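Local coordinates for protein ORF48 (PDB 3UH8) that probably serves as a structural protein of the phage TP901-1 baseplate, its N-terminal domain having an immunoglobulin fold, at residues C53-E58 with E95-F100; L8-P13 with F112-F117; I17-L22 with H118-K123. One frame throughout, in Å; residues are numbered along the deposited sequence.

Contact 1 (C53-E58 with E95-F100)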
loop_
_atom_site.group_PDB
_atom_site.type_symbol
_atom_site.label_atom_id
_atom_site.label_comp_id
_atom_site.label_asym_id
_atom_site.label_seq_id
_atom_site.Cartn_x
_atom_site.Cartn_y
_atom_site.Cartn_z
ATOM N N CYS A 53 -3.499 4.088 -2.231
ATOM C CA CYS A 53 -3.702 5.510 -2.481
ATOM C C CYS A 53 -2.359 6.214 -2.635
ATOM O O CYS A 53 -1.677 6.472 -1.643
ATOM C CB CYS A 53 -4.561 6.144 -1.390
ATOM S SG CYS A 53 -6.185 5.370 -1.172
ATOM N N LEU A 54 -1.957 6.464 -3.893
ATOM C CA LEU A 54 -0.714 7.164 -4.205
ATOM C C LEU A 54 -0.981 8.650 -4.091
ATOM O O LEU A 54 -1.968 9.152 -4.649
ATOM C CB LEU A 54 -0.170 6.801 -5.605
ATOM C CG LEU A 54 1.034 7.620 -6.130
ATOM C CD1 LEU A 54 2.330 7.285 -5.388
ATOM C CD2 LEU A 54 1.211 7.432 -7.611
ATOM N N MET A 55 -0.128 9.389 -3.386
ATOM C CA MET A 55 -0.333 10.803 -3.211
ATOM C C MET A 55 0.309 11.675 -4.293
ATOM O O MET A 55 1.423 11.401 -4.737
ATOM C CB MET A 55 0.090 11.230 -1.812
ATOM C CG MET A 55 -0.918 10.857 -0.746
ATOM S SD MET A 55 -0.442 11.375 0.909
ATOM C CE MET A 55 -0.833 13.124 0.834
ATOM N N ALA A 56 -0.471 12.655 -4.743
ATOM C CA ALA A 56 -0.007 13.633 -5.733
ATOM C C ALA A 56 0.916 14.614 -5.027
ATOM O O ALA A 56 0.595 15.124 -3.947
ATOM C CB ALA A 56 -1.184 14.382 -6.331
ATOM N N GLN A 57 2.076 14.862 -5.638
ATOM C CA GLN A 57 3.046 15.820 -5.123
ATOM C C GLN A 57 2.825 17.166 -5.804
ATOM O O GLN A 57 2.245 17.234 -6.892
ATOM C CB GLN A 57 4.504 15.313 -5.235
ATOM C CG GLN A 57 5.047 15.071 -6.651
ATOM C CD GLN A 57 4.486 13.861 -7.374
ATOM O OE1 GLN A 57 3.810 12.996 -6.800
ATOM N NE2 GLN A 57 4.719 13.801 -8.676
ATOM N N GLU A 58 3.249 18.229 -5.129
ATOM C CA GLU A 58 3.121 19.623 -5.527
ATOM C C GLU A 58 3.926 20.004 -6.779
ATOM O O GLU A 58 5.151 20.117 -6.749
ATOM C CB GLU A 58 3.380 20.552 -4.312
ATOM C CG GLU A 58 4.755 20.467 -3.639
ATOM C CD GLU A 58 5.274 19.172 -3.024
ATOM O OE1 GLU A 58 4.487 18.211 -2.849
ATOM O OE2 GLU A 58 6.482 19.129 -2.702
ATOM N N GLU A 95 5.197 8.989 -2.089
ATOM C CA GLU A 95 4.473 8.905 -0.823
ATOM C C GLU A 95 3.097 8.292 -1.080
ATOM O O GLU A 95 2.378 8.750 -1.970
ATOM C CB GLU A 95 4.355 10.296 -0.175
ATOM C CG GLU A 95 3.681 10.295 1.191
ATOM C CD GLU A 95 3.762 11.580 1.995
ATOM O OE1 GLU A 95 3.134 11.633 3.078
ATOM O OE2 GLU A 95 4.467 12.523 1.566
ATOM N N ALA A 96 2.748 7.242 -0.315
ATOM C CA ALA A 96 1.472 6.531 -0.451
ATOM C C ALA A 96 0.942 6.005 0.884
ATOM O O ALA A 96 1.651 6.056 1.890
ATOM C CB ALA A 96 1.618 5.386 -1.448
ATOM N N TYR A 97 -0.312 5.506 0.888
ATOM C CA TYR A 97 -0.977 4.923 2.055
ATOM C C TYR A 97 -2.049 3.901 1.639
ATOM O O TYR A 97 -2.534 3.944 0.509
ATOM C CB TYR A 97 -1.549 6.017 2.990
ATOM C CG TYR A 97 -2.847 6.649 2.530
ATOM C CD1 TYR A 97 -4.073 6.194 3.008
ATOM C CD2 TYR A 97 -2.848 7.736 1.658
ATOM C CE1 TYR A 97 -5.270 6.780 2.601
ATOM C CE2 TYR A 97 -4.040 8.343 1.261
ATOM C CZ TYR A 97 -5.250 7.853 1.727
ATOM O OH TYR A 97 -6.436 8.416 1.340
ATOM N N PHE A 98 -2.422 2.997 2.562
ATOM C CA PHE A 98 -3.459 1.997 2.315
ATOM C C PHE A 98 -4.740 2.341 3.056
ATOM O O PHE A 98 -4.708 2.566 4.264
ATOM C CB PHE A 98 -2.980 0.578 2.657
ATOM C CG PHE A 98 -1.944 0.042 1.700
ATOM C CD1 PHE A 98 -2.316 -0.448 0.451
ATOM C CD2 PHE A 98 -0.600 0.040 2.033
ATOM C CE1 PHE A 98 -1.354 -0.920 -0.446
ATOM C CE2 PHE A 98 0.361 -0.445 1.141
ATOM C CZ PHE A 98 -0.023 -0.920 -0.094
ATOM N N SER A 99 -5.858 2.399 2.321
ATOM C CA SER A 99 -7.190 2.703 2.841
ATOM C C SER A 99 -8.062 1.448 2.757
ATOM O O SER A 99 -8.097 0.793 1.715
ATOM C CB SER A 99 -7.810 3.854 2.056
ATOM O OG SER A 99 -9.177 4.048 2.376
ATOM N N PHE A 100 -8.747 1.108 3.860
ATOM C CA PHE A 100 -9.595 -0.083 3.959
ATOM C C PHE A 100 -11.049 0.334 3.924
ATOM O O PHE A 100 -11.486 1.135 4.754
ATOM C CB PHE A 100 -9.230 -0.908 5.205
ATOM C CG PHE A 100 -7.777 -1.336 5.217
ATOM C CD1 PHE A 100 -6.785 -0.480 5.688
ATOM C CD2 PHE A 100 -7.396 -2.575 4.718
ATOM C CE1 PHE A 100 -5.444 -0.863 5.669
ATOM C CE2 PHE A 100 -6.052 -2.961 4.709
ATOM C CZ PHE A 100 -5.085 -2.096 5.174
HETATM O O HOH W 1 3.964 10.851 -4.056
#

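Contact 2 (L8-P13 with F112-F117)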
loop_
_atom_site.group_PDB
_atom_site.type_symbol
_atom_site.label_atom_id
_atom_site.label_comp_id
_atom_site.label_asym_id
_atom_site.label_seq_id
_atom_site.Cartn_x
_atom_site.Cartn_y
_atom_site.Cartn_z
ATOM N N LEU A 8 3.361 -1.982 8.016
ATOM C CA LEU A 8 2.734 -0.663 8.103
ATOM C C LEU A 8 1.768 -0.531 9.265
ATOM O O LEU A 8 0.930 -1.408 9.478
ATOM C CB LEU A 8 2.060 -0.271 6.777
ATOM C CG LEU A 8 2.986 -0.151 5.567
ATOM C CD1 LEU A 8 2.201 -0.077 4.293
ATOM C CD2 LEU A 8 3.924 1.041 5.694
ATOM N N SER A 9 1.879 0.585 10.001
ATOM C CA SER A 9 1.058 0.894 11.166
ATOM C C SER A 9 -0.053 1.910 10.877
ATOM O O SER A 9 0.091 2.762 9.997
ATOM C CB SER A 9 1.929 1.373 12.322
ATOM O OG SER A 9 1.157 1.629 13.483
ATOM N N THR A 10 -1.155 1.811 11.641
ATOM C CA THR A 10 -2.310 2.713 11.552
ATOM C C THR A 10 -2.253 3.747 12.680
ATOM O O THR A 10 -2.817 4.836 12.559
ATOM C CB THR A 10 -3.628 1.925 11.582
ATOM O OG1 THR A 10 -3.754 1.256 12.839
ATOM C CG2 THR A 10 -3.747 0.927 10.439
ATOM N N THR A 11 -1.574 3.381 13.774
ATOM C CA THR A 11 -1.375 4.209 14.959
ATOM C C THR A 11 -0.050 4.973 14.883
ATOM O O THR A 11 -0.025 6.182 15.104
ATOM C CB THR A 11 -1.406 3.328 16.231
ATOM O OG1 THR A 11 -0.380 2.341 16.130
ATOM C CG2 THR A 11 -2.748 2.649 16.468
ATOM N N GLU A 12 1.066 4.283 14.585
ATOM C CA GLU A 12 2.429 4.839 14.557
ATOM C C GLU A 12 2.935 5.381 13.199
ATOM O O GLU A 12 2.457 4.947 12.160
ATOM C CB GLU A 12 3.362 3.740 14.971
ATOM C CG GLU A 12 3.827 3.842 16.379
ATOM C CD GLU A 12 3.326 2.684 17.176
ATOM O OE1 GLU A 12 4.137 1.760 17.410
ATOM O OE2 GLU A 12 2.101 2.642 17.437
ATOM N N PRO A 13 3.997 6.220 13.187
ATOM C CA PRO A 13 4.554 6.693 11.916
ATOM C C PRO A 13 5.196 5.572 11.130
ATOM O O PRO A 13 5.702 4.601 11.728
ATOM C CB PRO A 13 5.618 7.668 12.379
ATOM C CG PRO A 13 6.006 7.133 13.728
ATOM C CD PRO A 13 4.779 6.638 14.371
ATOM N N PHE A 112 -11.132 2.738 7.976
ATOM C CA PHE A 112 -9.837 3.130 8.544
ATOM C C PHE A 112 -8.740 3.055 7.469
ATOM O O PHE A 112 -8.955 2.474 6.401
ATOM C CB PHE A 112 -9.465 2.273 9.779
ATOM C CG PHE A 112 -8.807 0.948 9.482
ATOM C CD1 PHE A 112 -7.437 0.780 9.648
ATOM C CD2 PHE A 112 -9.554 -0.133 9.032
ATOM C CE1 PHE A 112 -6.827 -0.444 9.361
ATOM C CE2 PHE A 112 -8.943 -1.360 8.758
ATOM C CZ PHE A 112 -7.583 -1.503 8.916
ATOM N N SER A 113 -7.555 3.606 7.772
ATOM C CA SER A 113 -6.418 3.602 6.855
ATOM C C SER A 113 -5.088 3.523 7.585
ATOM O O SER A 113 -5.028 3.763 8.794
ATOM C CB SER A 113 -6.445 4.847 5.969
ATOM O OG SER A 113 -6.495 6.041 6.734
ATOM N N THR A 114 -4.019 3.187 6.845
ATOM C CA THR A 114 -2.662 3.156 7.382
ATOM C C THR A 114 -2.138 4.587 7.329
ATOM O O THR A 114 -2.723 5.451 6.665
ATOM C CB THR A 114 -1.723 2.250 6.540
ATOM O OG1 THR A 114 -1.511 2.829 5.248
ATOM C CG2 THR A 114 -2.206 0.810 6.423
ATOM N N ARG A 115 -1.014 4.828 7.986
ATOM C CA ARG A 115 -0.378 6.131 7.936
ATOM C C ARG A 115 0.526 6.139 6.719
ATOM O O ARG A 115 0.879 5.062 6.227
ATOM C CB ARG A 115 0.370 6.395 9.233
ATOM C CG ARG A 115 -0.624 6.706 10.347
ATOM C CD ARG A 115 0.003 6.802 11.716
ATOM N NE ARG A 115 1.191 7.654 11.717
ATOM C CZ ARG A 115 1.253 8.858 12.272
ATOM N NH1 ARG A 115 0.200 9.362 12.902
ATOM N NH2 ARG A 115 2.379 9.558 12.225
ATOM N N THR A 116 0.845 7.333 6.181
ATOM C CA THR A 116 1.681 7.435 4.981
ATOM C C THR A 116 3.061 6.817 5.161
ATOM O O THR A 116 3.603 6.786 6.267
ATOM C CB THR A 116 1.777 8.871 4.431
ATOM O OG1 THR A 116 2.470 9.707 5.356
ATOM C CG2 THR A 116 0.431 9.461 4.053
ATOM N N PHE A 117 3.599 6.296 4.064
ATOM C CA PHE A 117 4.919 5.700 3.983
ATOM C C PHE A 117 5.520 6.116 2.655
ATOM O O PHE A 117 4.796 6.545 1.749
ATOM C CB PHE A 117 4.846 4.167 4.105
ATOM C CG PHE A 117 4.260 3.435 2.919
ATOM C CD1 PHE A 117 2.887 3.263 2.799
ATOM C CD2 PHE A 117 5.082 2.888 1.940
ATOM C CE1 PHE A 117 2.344 2.588 1.700
ATOM C CE2 PHE A 117 4.539 2.213 0.844
ATOM C CZ PHE A 117 3.174 2.064 0.733
#

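Contact 3 (I17-L22 with H118-K123)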
loop_
_atom_site.group_PDB
_atom_site.type_symbol
_atom_site.label_atom_id
_atom_site.label_comp_id
_atom_site.label_asym_id
_atom_site.label_seq_id
_atom_site.Cartn_x
_atom_site.Cartn_y
_atom_site.Cartn_z
ATOM N N ILE A 17 10.299 1.974 8.392
ATOM C CA ILE A 17 10.150 0.793 7.522
ATOM C C ILE A 17 11.365 0.556 6.612
ATOM O O ILE A 17 12.169 1.471 6.409
ATOM C CB ILE A 17 8.828 0.865 6.691
ATOM C CG1 ILE A 17 8.868 2.006 5.634
ATOM C CG2 ILE A 17 7.600 0.961 7.604
ATOM C CD1 ILE A 17 7.895 1.905 4.489
ATOM N N GLY A 18 11.459 -0.655 6.059
ATOM C CA GLY A 18 12.502 -1.030 5.108
ATOM C C GLY A 18 12.373 -0.216 3.835
ATOM O O GLY A 18 11.260 0.154 3.449
ATOM N N ILE A 19 13.508 0.116 3.207
ATOM C CA ILE A 19 13.508 0.946 2.001
ATOM C C ILE A 19 13.122 0.167 0.739
ATOM O O ILE A 19 13.887 -0.675 0.268
ATOM C CB ILE A 19 14.790 1.822 1.867
ATOM C CG1 ILE A 19 14.976 2.701 3.134
ATOM C CG2 ILE A 19 14.736 2.685 0.594
ATOM C CD1 ILE A 19 16.309 3.431 3.275
ATOM N N VAL A 20 11.917 0.456 0.211
ATOM C CA VAL A 20 11.374 -0.161 -1.001
ATOM C C VAL A 20 11.942 0.578 -2.211
ATOM O O VAL A 20 11.691 1.773 -2.368
ATOM C CB VAL A 20 9.817 -0.197 -1.005
ATOM C CG1 VAL A 20 9.265 -0.662 -2.353
ATOM C CG2 VAL A 20 9.286 -1.078 0.120
ATOM N N LYS A 21 12.711 -0.131 -3.052
ATOM C CA LYS A 21 13.323 0.437 -4.254
ATOM C C LYS A 21 12.793 -0.241 -5.514
ATOM O O LYS A 21 13.209 -1.355 -5.848
ATOM C CB LYS A 21 14.858 0.394 -4.180
ATOM C CG LYS A 21 15.436 1.296 -3.103
ATOM C CD LYS A 21 16.947 1.243 -3.061
ATOM C CE LYS A 21 17.499 2.243 -2.079
ATOM N NZ LYS A 21 18.982 2.204 -2.031
ATOM N N LEU A 22 11.849 0.425 -6.192
ATOM C CA LEU A 22 11.224 -0.087 -7.411
ATOM C C LEU A 22 11.952 0.390 -8.674
ATOM O O LEU A 22 12.729 1.346 -8.616
ATOM C CB LEU A 22 9.722 0.275 -7.461
ATOM C CG LEU A 22 8.830 -0.155 -6.280
ATOM C CD1 LEU A 22 7.409 0.333 -6.469
ATOM C CD2 LEU A 22 8.816 -1.664 -6.097
ATOM N N HIS A 118 6.833 5.966 2.529
ATOM C CA HIS A 118 7.520 6.320 1.305
ATOM C C HIS A 118 8.165 5.126 0.643
ATOM O O HIS A 118 8.575 4.184 1.320
ATOM C CB HIS A 118 8.572 7.398 1.573
ATOM C CG HIS A 118 8.000 8.742 1.904
ATOM N ND1 HIS A 118 7.697 9.091 3.208
ATOM C CD2 HIS A 118 7.740 9.796 1.097
ATOM C CE1 HIS A 118 7.242 10.333 3.149
ATOM N NE2 HIS A 118 7.253 10.800 1.899
ATOM N N TYR A 119 8.260 5.183 -0.689
ATOM C CA TYR A 119 8.940 4.200 -1.522
ATOM C C TYR A 119 9.684 4.938 -2.629
ATOM O O TYR A 119 9.281 6.038 -3.016
ATOM C CB TYR A 119 7.989 3.103 -2.049
ATOM C CG TYR A 119 7.003 3.537 -3.112
ATOM C CD1 TYR A 119 7.300 3.405 -4.464
ATOM C CD2 TYR A 119 5.735 3.999 -2.765
ATOM C CE1 TYR A 119 6.380 3.768 -5.449
ATOM C CE2 TYR A 119 4.804 4.360 -3.741
ATOM C CZ TYR A 119 5.133 4.241 -5.082
ATOM O OH TYR A 119 4.235 4.612 -6.048
ATOM N N ILE A 120 10.782 4.357 -3.114
ATOM C CA ILE A 120 11.589 4.991 -4.155
ATOM C C ILE A 120 11.509 4.286 -5.501
ATOM O O ILE A 120 11.726 3.078 -5.576
ATOM C CB ILE A 120 13.045 5.350 -3.684
ATOM C CG1 ILE A 120 14.059 5.425 -4.847
ATOM C CG2 ILE A 120 13.554 4.436 -2.569
ATOM C CD1 ILE A 120 14.921 6.641 -4.846
ATOM N N VAL A 121 11.186 5.043 -6.560
ATOM C CA VAL A 121 11.184 4.505 -7.911
ATOM C C VAL A 121 12.508 4.934 -8.528
ATOM O O VAL A 121 12.803 6.128 -8.608
ATOM C CB VAL A 121 9.973 4.893 -8.796
ATOM C CG1 VAL A 121 10.083 4.233 -10.170
ATOM C CG2 VAL A 121 8.654 4.506 -8.137
ATOM N N GLU A 122 13.325 3.950 -8.895
ATOM C CA GLU A 122 14.634 4.166 -9.500
ATOM C C GLU A 122 14.592 3.893 -10.994
ATOM O O GLU A 122 13.676 3.232 -11.488
ATOM C CB GLU A 122 15.694 3.284 -8.823
ATOM C CG GLU A 122 16.128 3.806 -7.465
ATOM C CD GLU A 122 17.110 2.964 -6.673
ATOM O OE1 GLU A 122 17.456 1.846 -7.121
ATOM O OE2 GLU A 122 17.532 3.427 -5.590
ATOM N N LYS A 123 15.591 4.418 -11.714
ATOM C CA LYS A 123 15.749 4.254 -13.153
ATOM C C LYS A 123 17.240 4.169 -13.481
ATOM O O LYS A 123 18.022 5.010 -13.040
ATOM C CB LYS A 123 15.088 5.419 -13.903
ATOM C CG LYS A 123 15.106 5.249 -15.408
ATOM C CD LYS A 123 14.683 6.513 -16.110
ATOM C CE LYS A 123 14.750 6.381 -17.612
ATOM N NZ LYS A 123 13.734 5.442 -18.153
HETATM O O HOH W 2 10.296 2.198 1.705
#

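Contact 1 (C53-E58 with E95-F100)
Cys53 and Tyr97 form an antiparallel hydrogen-bonded pair in an immunoglobulin-like fold, where strand 49-54 runs beside strand 92-103. Cys53 N donates to Tyr97 O at 2.9 Å, and Tyr97 N returns a bond of 3.0 Å to Cys53 O. This is the tight part of the contact. Tyr97 CG lies between its own backbone N and carbonyl carbon (chi1 78°), and the ring turns one face to Cys53. Cys53 CB sits over that face, 3.7 Å from the centroid and shifted toward the CE2 and CZ rim, in a CH-pi contact. Its SG approaches the same ring obliquely, 4.4 Å from the centroid, and also rests against Ser99 CB. On the other face of the sheet, Leu54 and Ala96 are a non-hydrogen-bonded pair, with Leu54 also packing on Tyr119 of strand 112-122.

The packing is looser at Met55, which is exposed. One backbone bond remains, Met55 N to Glu95 O at 2.9 Å, but the side chains only lie side by side, pointing the same way, with Met55 SD 4.2 Å from Glu95 OE1; that carboxylate oxygen is bound instead by Thr116. Beyond this last bond a water continues the pairing, accepting from Glu95 N at 3.0 Å and lying 2.7 Å from Met55 O.

Contact 2 (L8-P13 with F112-F117)
Ser9 OG, on a residue whose carbonyl reaches across to Arg115, is gripped by two N-H groups of its own loop: Glu12 N at 2.9 Å in a fairly straight bond (161°), and Thr11 N in a weak one of 3.3 Å. This is an ST motif, in the loop that follows strand 2-9. The curled loop presents its carbonyls to the opposite segment. Arg115 N donates to Ser9 O at 3.1 Å. The side chain of Arg115 reaches into the loop: its CD lies against the carbonyl oxygens of Thr11 and Glu12, a bend at chi3 (48°) leaves NE 3.0 Å from Glu12 O, and NH2 touches Pro13 CB.

Apolar contacts flank this polar centre. Leu8 and Phe117 cross at about a right angle, Leu8 CD1 lying over the ring face 4.0 Å from the centroid while CD2 meets Phe117 CB at 3.6 Å. At the other end, Thr10 CG2 meets the edge of the Phe112 ring in its plane, 3.5 Å from CE1; Thr10 OG1 is bound to Glu38.

The two segments belong to different parts of the beta sandwich. Strand 2-9 is held in parallel by strand 30-38, through backbone bonds of Leu8 to Gln35 and Val37, whereas strand 112-122, irregular around Thr114 to Thr116, pairs with strand 92-103 through Thr114 and Phe98.

Contact 3 (I17-L22 with H118-K123)
Lys21 and Leu22 pair in parallel with Ile120 and Val121, residues 17-22 and 118-122 running 30° apart end to end, and three backbone bonds join them: Ile120 N to Val20 O at 2.8 Å, Leu22 N to Ile120 O at 2.7 Å, and Glu122 N to Leu22 O, also 2.7 Å. Toward Gly18 a water bridges the segments, donating to Gly18 O and His118 O and accepting from Val20 N at 2.8 Å. The carbonyl of Ile120 additionally receives a CA-H...O contact from Lys21. On the face carrying Lys21 and Ile120 these two side chains lie side by side, Lys21 CG 3.7 Å from Ile120 CG2. The extended lysine chain crosses the Glu122 side chain at a slant, with its CD 3.4 Å from Glu122 OE2. Its ammonium, NZ, stays 4.0 Å from the same oxygen, beyond a salt bridge, so any attraction there is probably modest.

This arrangement resembles the parallel A'-G pairing of variable-type immunoglobulin domains. Leu22 and Val121 share the other face, and buried Val20 packs nearby. Leu22 CD1 meets the Tyr119 ring obliquely, 3.7 Å from CD1 of the tyrosine, and Val20 CB packs on Tyr119 CB; Val20 and Leu22 also touch His4 of strand 2-9. The far end of the tyrosine is fixed by a bond from OH to Ala87 O.

Strand 112-122 ties the set together: contacts 2 and 3 both use it, and its neighbour, strand 92-103, carries half of contact 1. Contacts 1 and 2 have centres about 11 Å apart and meet through backbone pairing, with Phe100 N 2.9 Å from Phe112 O, probably a hydrogen bond. Contact 3 lies about 14 Å, centre to centre, from contact 1, which it reaches where Leu54 CD1 comes 3.3 Å from Tyr119 OH. Between contacts 2 and 3, about 17 Å apart by centres, Ile17 CD1 packs 3.8 Å from Phe117 CB. Along the chain contact 1 is nested within the loops closed by the other two, whose segments alternate.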